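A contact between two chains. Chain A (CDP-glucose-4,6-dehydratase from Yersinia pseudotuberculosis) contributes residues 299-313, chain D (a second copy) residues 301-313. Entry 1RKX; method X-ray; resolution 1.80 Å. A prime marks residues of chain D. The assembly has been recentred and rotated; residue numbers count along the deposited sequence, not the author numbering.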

ATOM      1  N   GLU A 299     -14.542   1.387  21.680  1.00 51.98           N
ATOM      2  CA  GLU A 299     -13.755   1.884  20.557  1.00 57.46           C
ATOM      3  C   GLU A 299     -14.544   2.010  19.257  1.00 54.35           C
ATOM      4  O   GLU A 299     -15.555   1.336  19.055  1.00 47.86           O
ATOM      5  CB  GLU A 299     -12.529   0.998  20.333  1.00 60.14           C
ATOM      6  CG  GLU A 299     -11.318   1.428  21.141  1.00 70.88           C
ATOM      7  CD  GLU A 299     -10.872   2.841  20.804  1.00 75.99           C
ATOM      8  OE1 GLU A 299      -9.934   3.345  21.458  1.00 77.71           O
ATOM      9  OE2 GLU A 299     -11.458   3.450  19.883  1.00 77.62           O
ATOM     10  N   ALA A 300     -14.060   2.880  18.377  1.00 49.20           N
ATOM     11  CA  ALA A 300     -14.708   3.135  17.096  1.00 51.66           C
ATOM     12  C   ALA A 300     -14.385   2.092  16.029  1.00 48.77           C
ATOM     13  O   ALA A 300     -14.676   2.301  14.849  1.00 50.26           O
ATOM     14  CB  ALA A 300     -14.328   4.530  16.595  1.00 56.25           C
ATOM     15  N   HIS A 301     -13.787   0.976  16.436  1.00 45.75           N
ATOM     16  CA  HIS A 301     -13.450  -0.080  15.487  1.00 40.62           C
ATOM     17  C   HIS A 301     -13.066  -1.369  16.195  1.00 34.46           C
ATOM     18  O   HIS A 301     -12.880  -1.396  17.411  1.00 32.38           O
ATOM     19  CB  HIS A 301     -12.291   0.355  14.588  1.00 44.79           C
ATOM     20  CG  HIS A 301     -10.972   0.411  15.293  1.00 51.32           C
ATOM     21  ND1 HIS A 301     -10.696   1.326  16.286  1.00 54.73           N
ATOM     22  CD2 HIS A 301      -9.863  -0.356  15.170  1.00 54.50           C
ATOM     23  CE1 HIS A 301      -9.474   1.120  16.745  1.00 56.24           C
ATOM     24  NE2 HIS A 301      -8.947   0.105  16.084  1.00 56.26           N
ATOM     25  N   TYR A 302     -12.942  -2.440  15.419  1.00 29.79           N
ATOM     26  CA  TYR A 302     -12.569  -3.740  15.959  1.00 27.66           C
ATOM     27  C   TYR A 302     -11.970  -4.587  14.847  1.00 25.23           C
ATOM     28  O   TYR A 302     -12.267  -4.388  13.670  1.00 24.50           O
ATOM     29  CB  TYR A 302     -13.795  -4.432  16.563  1.00 26.42           C
ATOM     30  CG  TYR A 302     -14.966  -4.533  15.618  1.00 28.01           C
ATOM     31  CD1 TYR A 302     -15.053  -5.570  14.690  1.00 29.43           C
ATOM     32  CD2 TYR A 302     -15.982  -3.573  15.634  1.00 28.57           C
ATOM     33  CE1 TYR A 302     -16.124  -5.650  13.800  1.00 29.67           C
ATOM     34  CE2 TYR A 302     -17.052  -3.641  14.749  1.00 27.81           C
ATOM     35  CZ  TYR A 302     -17.117  -4.682  13.836  1.00 29.56           C
ATOM     36  OH  TYR A 302     -18.172  -4.749  12.953  1.00 31.41           O
ATOM     37  N   LEU A 303     -11.122  -5.530  15.230  1.00 25.26           N
ATOM     38  CA  LEU A 303     -10.463  -6.395  14.259  1.00 24.44           C
ATOM     39  C   LEU A 303     -11.458  -7.290  13.535  1.00 20.85           C
ATOM     40  O   LEU A 303     -12.222  -8.027  14.167  1.00 20.25           O
ATOM     41  CB  LEU A 303      -9.410  -7.257  14.964  1.00 26.32           C
ATOM     42  CG  LEU A 303      -8.372  -8.058  14.163  1.00 29.78           C
ATOM     43  CD1 LEU A 303      -9.049  -9.021  13.203  1.00 32.61           C
ATOM     44  CD2 LEU A 303      -7.467  -7.102  13.417  1.00 32.81           C
ATOM     45  N   LYS A 304     -11.449  -7.223  12.207  1.00 20.17           N
ATOM     46  CA  LYS A 304     -12.331  -8.053  11.404  1.00 20.96           C
ATOM     47  C   LYS A 304     -11.632  -8.443  10.105  1.00 18.30           C
ATOM     48  O   LYS A 304     -10.604  -7.867   9.736  1.00 16.19           O
ATOM     49  CB  LYS A 304     -13.657  -7.335  11.115  1.00 24.34           C
ATOM     50  CG  LYS A 304     -13.563  -6.142  10.199  1.00 30.03           C
ATOM     51  CD  LYS A 304     -14.947  -5.554   9.948  1.00 32.88           C
ATOM     52  CE  LYS A 304     -14.870  -4.376   8.994  1.00 34.69           C
ATOM     53  NZ  LYS A 304     -16.204  -3.804   8.708  1.00 32.72           N
ATOM     54  N   LEU A 305     -12.188  -9.431   9.418  1.00 13.90           N
ATOM     55  CA  LEU A 305     -11.586  -9.915   8.187  1.00 17.06           C
ATOM     56  C   LEU A 305     -12.502  -9.781   6.990  1.00 16.46           C
ATOM     57  O   LEU A 305     -13.719  -9.869   7.120  1.00 16.92           O
ATOM     58  CB  LEU A 305     -11.211 -11.395   8.344  1.00 14.71           C
ATOM     59  CG  LEU A 305     -10.364 -11.804   9.551  1.00 14.76           C
ATOM     60  CD1 LEU A 305     -10.126 -13.315   9.517  1.00 15.37           C
ATOM     61  CD2 LEU A 305      -9.032 -11.058   9.536  1.00 14.91           C
ATOM     62  N   ASP A 306     -11.904  -9.572   5.822  1.00 15.87           N
ATOM     63  CA  ASP A 306     -12.666  -9.499   4.588  1.00 17.67           C
ATOM     64  C   ASP A 306     -12.599 -10.936   4.059  1.00 17.21           C
ATOM     65  O   ASP A 306     -11.512 -11.443   3.791  1.00 15.77           O
ATOM     66  CB  ASP A 306     -11.998  -8.558   3.588  1.00 19.14           C
ATOM     67  CG  ASP A 306     -12.794  -8.420   2.298  1.00 20.81           C
ATOM     68  OD1 ASP A 306     -13.180  -9.456   1.721  1.00 16.00           O
ATOM     69  OD2 ASP A 306     -13.025  -7.276   1.856  1.00 23.74           O
ATOM     70  N   CYS A 307     -13.747 -11.589   3.918  1.00 15.79           N
ATOM     71  CA  CYS A 307     -13.770 -12.969   3.439  1.00 18.02           C
ATOM     72  C   CYS A 307     -14.283 -13.120   2.005  1.00 16.61           C
ATOM     73  O   CYS A 307     -14.914 -14.123   1.658  1.00 17.32           O
ATOM     74  CB  CYS A 307     -14.608 -13.825   4.386  1.00 19.38           C
ATOM     75  SG  CYS A 307     -14.010 -13.806   6.091  1.00 21.95           S
ATOM     76  N   SER A 308     -14.005 -12.122   1.173  1.00 15.97           N
ATOM     77  CA  SER A 308     -14.425 -12.158  -0.225  1.00 16.83           C
ATOM     78  C   SER A 308     -13.738 -13.296  -0.980  1.00 15.43           C
ATOM     79  O   SER A 308     -14.327 -13.900  -1.869  1.00 15.35           O
ATOM     80  CB  SER A 308     -14.095 -10.829  -0.909  1.00 14.51           C
ATOM     81  OG  SER A 308     -14.785  -9.747  -0.304  1.00 17.78           O
ATOM     82  N   LYS A 309     -12.491 -13.580  -0.621  1.00 16.12           N
ATOM     83  CA  LYS A 309     -11.728 -14.632  -1.286  1.00 16.20           C
ATOM     84  C   LYS A 309     -12.360 -16.008  -1.072  1.00 18.24           C
ATOM     85  O   LYS A 309     -12.535 -16.775  -2.028  1.00 16.25           O
ATOM     86  CB  LYS A 309     -10.286 -14.624  -0.779  1.00 17.04           C
ATOM     87  CG  LYS A 309      -9.329 -15.536  -1.539  1.00 18.91           C
ATOM     88  CD  LYS A 309      -7.953 -15.456  -0.891  1.00 20.33           C
ATOM     89  CE  LYS A 309      -6.935 -16.333  -1.564  1.00 22.92           C
ATOM     90  NZ  LYS A 309      -5.591 -16.070  -0.971  1.00 19.51           N
ATOM     91  N   ALA A 310     -12.708 -16.315   0.176  1.00 16.47           N
ATOM     92  CA  ALA A 310     -13.332 -17.598   0.480  1.00 16.84           C
ATOM     93  C   ALA A 310     -14.670 -17.685  -0.259  1.00 17.59           C
ATOM     94  O   ALA A 310     -14.999 -18.712  -0.854  1.00 18.59           O
ATOM     95  CB  ALA A 310     -13.543 -17.740   1.983  1.00 14.86           C
ATOM     96  N   LYS A 311     -15.432 -16.599  -0.232  1.00 20.91           N
ATOM     97  CA  LYS A 311     -16.718 -16.568  -0.909  1.00 24.34           C
ATOM     98  C   LYS A 311     -16.560 -16.796  -2.411  1.00 22.67           C
ATOM     99  O   LYS A 311     -17.169 -17.700  -2.972  1.00 21.39           O
ATOM    100  CB  LYS A 311     -17.416 -15.224  -0.667  1.00 25.83           C
ATOM    101  CG  LYS A 311     -18.002 -15.060   0.725  1.00 34.05           C
ATOM    102  CD  LYS A 311     -18.631 -13.682   0.916  1.00 37.94           C
ATOM    103  CE  LYS A 311     -19.348 -13.588   2.264  1.00 40.12           C
ATOM    104  NZ  LYS A 311     -19.743 -12.185   2.608  1.00 41.12           N
ATOM    105  N   MET A 312     -15.719 -15.988  -3.046  1.00 24.27           N
ATOM    106  CA  MET A 312     -15.510 -16.070  -4.491  1.00 31.09           C
ATOM    107  C   MET A 312     -14.807 -17.311  -5.026  1.00 29.28           C
ATOM    108  O   MET A 312     -15.250 -17.890  -6.015  1.00 28.08           O
ATOM    109  CB  MET A 312     -14.741 -14.841  -4.980  1.00 36.98           C
ATOM    110  CG  MET A 312     -15.437 -13.517  -4.738  1.00 49.09           C
ATOM    111  SD  MET A 312     -17.039 -13.417  -5.552  1.00 56.89           S
ATOM    112  CE  MET A 312     -16.535 -13.002  -7.235  1.00 58.32           C
ATOM    113  N   GLN A 313     -13.718 -17.719  -4.380  1.00 26.49           N
ATOM    114  CA  GLN A 313     -12.941 -18.864  -4.856  1.00 27.82           C
ATOM    115  C   GLN A 313     -13.294 -20.237  -4.304  1.00 26.73           C
ATOM    116  O   GLN A 313     -13.042 -21.249  -4.957  1.00 27.84           O
ATOM    117  CB  GLN A 313     -11.453 -18.591  -4.630  1.00 30.44           C
ATOM    118  CG  GLN A 313     -10.937 -17.408  -5.425  1.00 36.39           C
ATOM    119  CD  GLN A 313      -9.502 -17.051  -5.085  1.00 40.21           C
ATOM    120  OE1 GLN A 313      -8.605 -17.891  -5.161  1.00 41.38           O
ATOM    121  NE2 GLN A 313      -9.280 -15.796  -4.710  1.00 43.20           N
TER
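Chain D (301-313) HYLKLDCSKAKMQ

The contact between the two copies is anchored by a pair of reciprocal hydrogen bonds between lysine and serine. The amine NZ of Lys304 donates to OG of Ser308′ at 2.7 Å, and NZ of Lys304′ donates to OG of Ser308 at 2.8 Å. Both lysines adopt the same conformation, chi1 in the p well and the three remaining torsions t. The CA-to-CB bond of each lysine points toward the partner; beyond the p turn at chi1 the side chain is extended, and its ammonium group reaches the first turn of the partner's helix. Each NZ is also hydrogen-bonded elsewhere in the structure.

The serines are held in place from within their own chains. Ser308 OG donates to Asp306 OD1 at 2.6 Å, and the same carboxylate oxygen accepts the backbone N of Ser308 at 2.8 Å; in chain D the corresponding distances are 2.6 Å from Ser308′ OG to Asp306′ OD1 and 2.9 Å from Ser308′ N to Asp306′ OD1. With its proton committed to the aspartate, each hydroxyl is left to accept from the lysine, and a relay of lysine, serine and aspartate results on both sides. The aspartates themselves make no direct contact across the interface.

The backbones follow closely similar courses in both chains. An extended loop runs through residues 302 to 306, Cys307 and Cys307′ occupy the N-cap positions, and a helix starts at residue 308. Chain D lies on chain A in a two-fold-like, antiparallel arrangement: the start of each stretch faces the helical end of the other, with CA of Ala300 6.8 Å from CA of Met312′ and CA of Met312 8.1 Å from CA of His301′.

Apolar packing flanks the polar centre, with a methionine at each end. Met312′, which has the largest area covered by the opposite stretch, places its CE 3.4 Å from Ala300 O, 3.8 Å from His301 CA and 3.6 Å from Tyr302 CE2. At the other end the fit is looser: Met312 CE lies 3.9 Å from Tyr302′ CE2 and 4.5 Å from His301′ CA, while Met312 SD is 5.4 Å from the centroid of the Tyr302′ ring. Each methionine approaches its tyrosine ring obliquely. Both side chains are m at all three torsions; the backbone is also closer at the tighter end, CA of His301 lying 7.4 Å from CA of Met312′ against 8.1 Å from CA of Met312 to CA of His301′. The imidazoles of His301 and His301′ lead away from the contact. Together the two stretches bury 415 Å².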

ATOM      1  N   HIS D 301     -14.251 -11.291 -10.766  1.00 64.38           N
ATOM      2  CA  HIS D 301     -14.338 -10.147  -9.864  1.00 65.35           C
ATOM      3  C   HIS D 301     -15.341  -9.112 -10.372  1.00 62.49           C
ATOM      4  O   HIS D 301     -15.793  -9.178 -11.515  1.00 59.65           O
ATOM      5  CB  HIS D 301     -12.968  -9.479  -9.717  1.00 69.58           C
ATOM      6  CG  HIS D 301     -12.457  -8.868 -10.986  1.00 75.88           C
ATOM      7  ND1 HIS D 301     -12.011  -9.623 -12.050  1.00 78.42           N
ATOM      8  CD2 HIS D 301     -12.348  -7.575 -11.371  1.00 78.35           C
ATOM      9  CE1 HIS D 301     -11.650  -8.821 -13.035  1.00 79.63           C
ATOM     10  NE2 HIS D 301     -11.846  -7.573 -12.651  1.00 79.83           N
ATOM     11  N   TYR D 302     -15.677  -8.156  -9.510  1.00 54.20           N
ATOM     12  CA  TYR D 302     -16.607  -7.083  -9.848  1.00 48.60           C
ATOM     13  C   TYR D 302     -16.381  -5.902  -8.904  1.00 45.78           C
ATOM     14  O   TYR D 302     -16.024  -6.090  -7.743  1.00 49.33           O
ATOM     15  CB  TYR D 302     -18.057  -7.583  -9.775  1.00 48.33           C
ATOM     16  CG  TYR D 302     -18.507  -8.123  -8.431  1.00 43.01           C
ATOM     17  CD1 TYR D 302     -18.980  -7.268  -7.433  1.00 40.61           C
ATOM     18  CD2 TYR D 302     -18.500  -9.495  -8.173  1.00 41.29           C
ATOM     19  CE1 TYR D 302     -19.441  -7.765  -6.216  1.00 40.13           C
ATOM     20  CE2 TYR D 302     -18.956 -10.004  -6.958  1.00 39.69           C
ATOM     21  CZ  TYR D 302     -19.427  -9.136  -5.986  1.00 41.43           C
ATOM     22  OH  TYR D 302     -19.899  -9.637  -4.792  1.00 40.56           O
ATOM     23  N   LEU D 303     -16.586  -4.688  -9.404  1.00 41.89           N
ATOM     24  CA  LEU D 303     -16.358  -3.487  -8.606  1.00 35.80           C
ATOM     25  C   LEU D 303     -17.343  -3.338  -7.454  1.00 29.13           C
ATOM     26  O   LEU D 303     -18.556  -3.336  -7.663  1.00 27.54           O
ATOM     27  CB  LEU D 303     -16.424  -2.247  -9.509  1.00 37.06           C
ATOM     28  CG  LEU D 303     -15.912  -0.882  -9.023  1.00 40.68           C
ATOM     29  CD1 LEU D 303     -16.636  -0.452  -7.758  1.00 42.23           C
ATOM     30  CD2 LEU D 303     -14.414  -0.958  -8.791  1.00 42.37           C
ATOM     31  N   LYS D 304     -16.817  -3.224  -6.238  1.00 24.46           N
ATOM     32  CA  LYS D 304     -17.659  -3.042  -5.065  1.00 23.25           C
ATOM     33  C   LYS D 304     -16.954  -2.147  -4.056  1.00 18.52           C
ATOM     34  O   LYS D 304     -15.746  -1.912  -4.148  1.00 19.08           O
ATOM     35  CB  LYS D 304     -18.023  -4.389  -4.429  1.00 25.08           C
ATOM     36  CG  LYS D 304     -16.883  -5.131  -3.779  1.00 28.60           C
ATOM     37  CD  LYS D 304     -17.382  -6.418  -3.143  1.00 29.76           C
ATOM     38  CE  LYS D 304     -16.255  -7.146  -2.441  1.00 31.70           C
ATOM     39  NZ  LYS D 304     -16.718  -8.392  -1.780  1.00 28.64           N
ATOM     40  N   LEU D 305     -17.711  -1.650  -3.090  1.00 17.27           N
ATOM     41  CA  LEU D 305     -17.159  -0.748  -2.091  1.00 16.73           C
ATOM     42  C   LEU D 305     -17.280  -1.279  -0.675  1.00 16.94           C
ATOM     43  O   LEU D 305     -18.224  -1.999  -0.349  1.00 16.54           O
ATOM     44  CB  LEU D 305     -17.881   0.603  -2.162  1.00 15.87           C
ATOM     45  CG  LEU D 305     -17.970   1.311  -3.517  1.00 15.99           C
ATOM     46  CD1 LEU D 305     -18.732   2.623  -3.351  1.00 16.35           C
ATOM     47  CD2 LEU D 305     -16.578   1.572  -4.058  1.00 14.88           C
ATOM     48  N   ASP D 306     -16.319  -0.913   0.165  1.00 17.39           N
ATOM     49  CA  ASP D 306     -16.355  -1.301   1.565  1.00 17.76           C
ATOM     50  C   ASP D 306     -17.000  -0.090   2.232  1.00 18.28           C
ATOM     51  O   ASP D 306     -16.453   1.013   2.173  1.00 16.37           O
ATOM     52  CB  ASP D 306     -14.945  -1.496   2.111  1.00 18.81           C
ATOM     53  CG  ASP D 306     -14.947  -1.925   3.564  1.00 21.63           C
ATOM     54  OD1 ASP D 306     -15.632  -1.278   4.383  1.00 17.97           O
ATOM     55  OD2 ASP D 306     -14.257  -2.912   3.883  1.00 23.82           O
ATOM     56  N   CYS D 307     -18.157  -0.292   2.857  1.00 18.53           N
ATOM     57  CA  CYS D 307     -18.870   0.811   3.495  1.00 17.37           C
ATOM     58  C   CYS D 307     -18.818   0.781   5.017  1.00 17.35           C
ATOM     59  O   CYS D 307     -19.773   1.185   5.686  1.00 18.00           O
ATOM     60  CB  CYS D 307     -20.328   0.822   3.022  1.00 19.74           C
ATOM     61  SG  CYS D 307     -20.500   0.951   1.208  1.00 22.45           S
ATOM     62  N   SER D 308     -17.700   0.312   5.557  1.00 16.64           N
ATOM     63  CA  SER D 308     -17.523   0.236   7.006  1.00 17.48           C
ATOM     64  C   SER D 308     -17.491   1.634   7.619  1.00 16.69           C
ATOM     65  O   SER D 308     -17.980   1.841   8.728  1.00 17.48           O
ATOM     66  CB  SER D 308     -16.221  -0.497   7.345  1.00 16.93           C
ATOM     67  OG  SER D 308     -16.246  -1.834   6.875  1.00 17.87           O
ATOM     68  N   LYS D 309     -16.923   2.592   6.892  1.00 17.50           N
ATOM     69  CA  LYS D 309     -16.820   3.965   7.384  1.00 16.98           C
ATOM     70  C   LYS D 309     -18.185   4.613   7.620  1.00 18.88           C
ATOM     71  O   LYS D 309     -18.428   5.200   8.679  1.00 18.03           O
ATOM     72  CB  LYS D 309     -16.006   4.803   6.396  1.00 18.68           C
ATOM     73  CG  LYS D 309     -15.622   6.191   6.892  1.00 19.43           C
ATOM     74  CD  LYS D 309     -14.843   6.913   5.795  1.00 20.18           C
ATOM     75  CE  LYS D 309     -14.458   8.318   6.191  1.00 22.92           C
ATOM     76  NZ  LYS D 309     -13.563   8.914   5.150  1.00 19.68           N
ATOM     77  N   ALA D 310     -19.071   4.518   6.633  1.00 16.58           N
ATOM     78  CA  ALA D 310     -20.410   5.088   6.754  1.00 19.07           C
ATOM     79  C   ALA D 310     -21.153   4.440   7.924  1.00 20.58           C
ATOM     80  O   ALA D 310     -21.841   5.115   8.700  1.00 21.40           O
ATOM     81  CB  ALA D 310     -21.187   4.870   5.463  1.00 16.32           C
ATOM     82  N   LYS D 311     -21.000   3.128   8.051  1.00 23.15           N
ATOM     83  CA  LYS D 311     -21.665   2.386   9.116  1.00 23.76           C
ATOM     84  C   LYS D 311     -21.122   2.760  10.492  1.00 24.42           C
ATOM     85  O   LYS D 311     -21.885   3.084  11.405  1.00 24.23           O
ATOM     86  CB  LYS D 311     -21.498   0.879   8.888  1.00 23.72           C
ATOM     87  CG  LYS D 311     -22.116   0.012   9.978  1.00 26.36           C
ATOM     88  CD  LYS D 311     -21.746  -1.453   9.799  1.00 28.81           C
ATOM     89  CE  LYS D 311     -22.406  -2.325  10.851  1.00 28.28           C
ATOM     90  NZ  LYS D 311     -22.106  -3.764  10.637  1.00 28.45           N
ATOM     91  N   MET D 312     -19.801   2.731  10.626  1.00 24.23           N
ATOM     92  CA  MET D 312     -19.145   3.029  11.894  1.00 28.77           C
ATOM     93  C   MET D 312     -19.115   4.494  12.315  1.00 30.01           C
ATOM     94  O   MET D 312     -19.142   4.792  13.510  1.00 30.59           O
ATOM     95  CB  MET D 312     -17.707   2.505  11.869  1.00 29.44           C
ATOM     96  CG  MET D 312     -17.589   1.012  11.597  1.00 33.49           C
ATOM     97  SD  MET D 312     -18.367   0.033  12.883  1.00 37.08           S
ATOM     98  CE  MET D 312     -17.018  -0.059  14.069  1.00 37.36           C
ATOM     99  N   GLN D 313     -19.058   5.408  11.351  1.00 29.52           N
ATOM    100  CA  GLN D 313     -18.979   6.828  11.683  1.00 31.88           C
ATOM    101  C   GLN D 313     -20.241   7.666  11.467  1.00 30.66           C
ATOM    102  O   GLN D 313     -20.361   8.750  12.035  1.00 31.49           O
ATOM    103  CB  GLN D 313     -17.787   7.446  10.947  1.00 33.70           C
ATOM    104  CG  GLN D 313     -16.485   6.711  11.253  1.00 39.06           C
ATOM    105  CD  GLN D 313     -15.265   7.321  10.590  1.00 42.94           C
ATOM    106  OE1 GLN D 313     -14.187   6.724  10.590  1.00 44.63           O
ATOM    107  NE2 GLN D 313     -15.423   8.511  10.029  1.00 43.27           N
TER